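Local structure of 2-oxoglutarate-dependent dioxygenase DAO (Oryza sativa subsp. indica, 6KUN) at residues B[39-44]-B[125-130]. The protein probably catalyses the iron- and 2-oxoglutarate-dependent oxidation of the auxin indole-3-acetic acid to inactive 2-oxoindole-3-acetic acid, helping to keep auxin levels balanced. Residues are numbered along the deposited sequence; the frame is centred on the assembly and turned at random.
Sequences HGVPPG and HSLIVD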
loop_
_atom_site.group_PDB
_atom_site.type_symbol
_atom_site.label_atom_id
_atom_site.label_comp_id
_atom_site.label_asym_id
_atom_site.label_seq_id
_atom_site.Cartn_x
_atom_site.Cartn_y
_atom_site.Cartn_z
ATOM N N HIS B 39 6.104 15.704 0.247
ATOM C CA HIS B 39 7.264 15.540 -0.608
ATOM C C HIS B 39 6.925 15.598 -2.090
ATOM O O HIS B 39 7.843 15.644 -2.924
ATOM C CB HIS B 39 7.904 14.189 -0.276
ATOM C CG HIS B 39 6.909 13.081 -0.213
ATOM N ND1 HIS B 39 6.189 12.676 -1.319
ATOM C CD2 HIS B 39 6.433 12.367 0.834
ATOM C CE1 HIS B 39 5.356 11.711 -0.965
ATOM N NE2 HIS B 39 5.483 11.508 0.336
ATOM N N GLY B 40 5.648 15.541 -2.435
ATOM C CA GLY B 40 5.221 15.739 -3.795
ATOM C C GLY B 40 5.392 14.567 -4.735
ATOM O O GLY B 40 5.112 14.731 -5.934
ATOM N N VAL B 41 5.871 13.414 -4.264
ATOM C CA VAL B 41 5.911 12.215 -5.118
ATOM C C VAL B 41 4.473 11.724 -5.237
ATOM O O VAL B 41 3.821 11.404 -4.222
ATOM C CB VAL B 41 6.819 11.111 -4.563
ATOM C CG1 VAL B 41 7.002 10.001 -5.594
ATOM C CG2 VAL B 41 8.187 11.666 -4.181
ATOM N N PRO B 42 3.919 11.673 -6.435
ATOM C CA PRO B 42 2.480 11.416 -6.569
ATOM C C PRO B 42 2.150 9.970 -6.191
ATOM O O PRO B 42 2.983 9.076 -6.371
ATOM C CB PRO B 42 2.184 11.710 -8.047
ATOM C CG PRO B 42 3.527 11.838 -8.737
ATOM C CD PRO B 42 4.534 12.184 -7.689
ATOM N N PRO B 43 0.953 9.726 -5.649
ATOM C CA PRO B 43 0.572 8.359 -5.248
ATOM C C PRO B 43 0.530 7.346 -6.375
ATOM O O PRO B 43 0.820 6.157 -6.172
ATOM C CB PRO B 43 -0.850 8.548 -4.669
ATOM C CG PRO B 43 -0.892 9.959 -4.218
ATOM C CD PRO B 43 -0.037 10.732 -5.203
ATOM N N GLY B 44 0.112 7.773 -7.555
ATOM C CA GLY B 44 0.098 6.869 -8.673
ATOM C C GLY B 44 1.488 6.362 -8.985
ATOM O O GLY B 44 1.675 5.165 -9.229
ATOM N N HIS B 125 15.800 11.604 -6.631
ATOM C CA HIS B 125 16.943 12.503 -6.622
ATOM C C HIS B 125 16.515 13.933 -6.266
ATOM O O HIS B 125 17.133 14.588 -5.424
ATOM C CB HIS B 125 17.649 12.488 -7.961
ATOM C CG HIS B 125 18.801 13.429 -8.003
ATOM N ND1 HIS B 125 18.828 14.544 -8.803
ATOM C CD2 HIS B 125 19.939 13.456 -7.281
ATOM C CE1 HIS B 125 19.941 15.204 -8.581
ATOM N NE2 HIS B 125 20.641 14.544 -7.684
ATOM N N SER B 126 15.466 14.440 -6.930
ATOM C CA SER B 126 14.955 15.773 -6.629
ATOM C C SER B 126 14.554 15.886 -5.159
ATOM O O SER B 126 14.796 16.921 -4.516
ATOM C CB SER B 126 13.744 16.084 -7.516
ATOM O OG SER B 126 14.111 16.198 -8.878
ATOM N N LEU B 127 13.956 14.824 -4.618
ATOM C CA LEU B 127 13.540 14.836 -3.228
ATOM C C LEU B 127 14.746 14.991 -2.320
ATOM O O LEU B 127 14.752 15.848 -1.443
ATOM C CB LEU B 127 12.731 13.591 -2.899
ATOM C CG LEU B 127 12.249 13.409 -1.463
ATOM C CD1 LEU B 127 11.437 14.611 -0.985
ATOM C CD2 LEU B 127 11.441 12.133 -1.351
ATOM N N ILE B 128 15.797 14.202 -2.523
ATOM C CA ILE B 128 16.884 14.205 -1.549
ATOM C C ILE B 128 17.653 15.519 -1.653
ATOM O O ILE B 128 18.152 16.017 -0.648
ATOM C CB ILE B 128 17.768 12.968 -1.733
ATOM C CG1 ILE B 128 18.618 12.606 -0.513
ATOM C CG2 ILE B 128 18.653 13.124 -2.975
ATOM C CD1 ILE B 128 18.219 13.192 0.800
ATOM N N VAL B 129 17.705 16.114 -2.844
ATOM C CA VAL B 129 18.309 17.432 -2.991
ATOM C C VAL B 129 17.489 18.484 -2.232
ATOM O O VAL B 129 18.039 19.315 -1.513
ATOM C CB VAL B 129 18.448 17.779 -4.478
ATOM C CG1 VAL B 129 18.832 19.245 -4.684
ATOM C CG2 VAL B 129 19.492 16.867 -5.139
ATOM N N ASP B 130 16.160 18.435 -2.370
ATOM C CA ASP B 130 15.272 19.345 -1.654
ATOM C C ASP B 130 15.412 19.177 -0.141
ATOM O O ASP B 130 15.568 20.164 0.595
ATOM C CB ASP B 130 13.818 19.127 -2.096
ATOM C CG ASP B 130 12.845 20.127 -1.462
ATOM O OD1 ASP B 130 13.135 21.337 -1.454
ATOM O OD2 ASP B 130 11.783 19.703 -0.979
#
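Leu127 of the long helix 111-138 reaches across to His39 and Val41, in the loop that joins strand 33-37 to helix 43-57 in the N-terminal part of this jelly-roll (double-stranded beta-helix) dioxygenase. Its CB leaves the helix toward the loop, and CG is anti to the backbone N (chi1 178°), beside the carbonyl carbon, which sets both methyls over the side of the loop. At the fork the two methyls part: CD1 comes to 3.6 Å from CB of His39, while CD2 faces CG2 of Val41 at a looser 4.3 Å. Leucine suits the place because one branched apolar end can serve two neighbours at once; the same side chain also packs on Val181 and Phe211, on strands 179-183 and 211-215 of the large mixed sheet, and on Leu9.

His39 gives Leu127 its methylene and turns its imidazole away. With chi1 at 48°, CG lies between the backbone N and the carbonyl carbon, and the ring turns back toward the backbone of its own loop. There ND1 of His39 accepts a hydrogen bond from the backbone N of Val41, 3.1 Å away and only 4° out of the ring plane, and the second ring nitrogen, NE2, is hydrogen-bonded to Gly209 O. Two polar ring atoms held in this way fix the rotation of the imidazole, whose ring also meets Phe211 edge-to-face. Gly40 makes the turn between His39 and Val41 with a positive phi, a conformation easy for a residue without a side chain. Val41, beta-branched and buried, adds its own packing on Phe211, so that loop and helix share one apolar patch. Just beyond, Pro42 is the N-cap of helix 43-57, and Val41 O accepts a hydrogen bond from NE2 of Gln46.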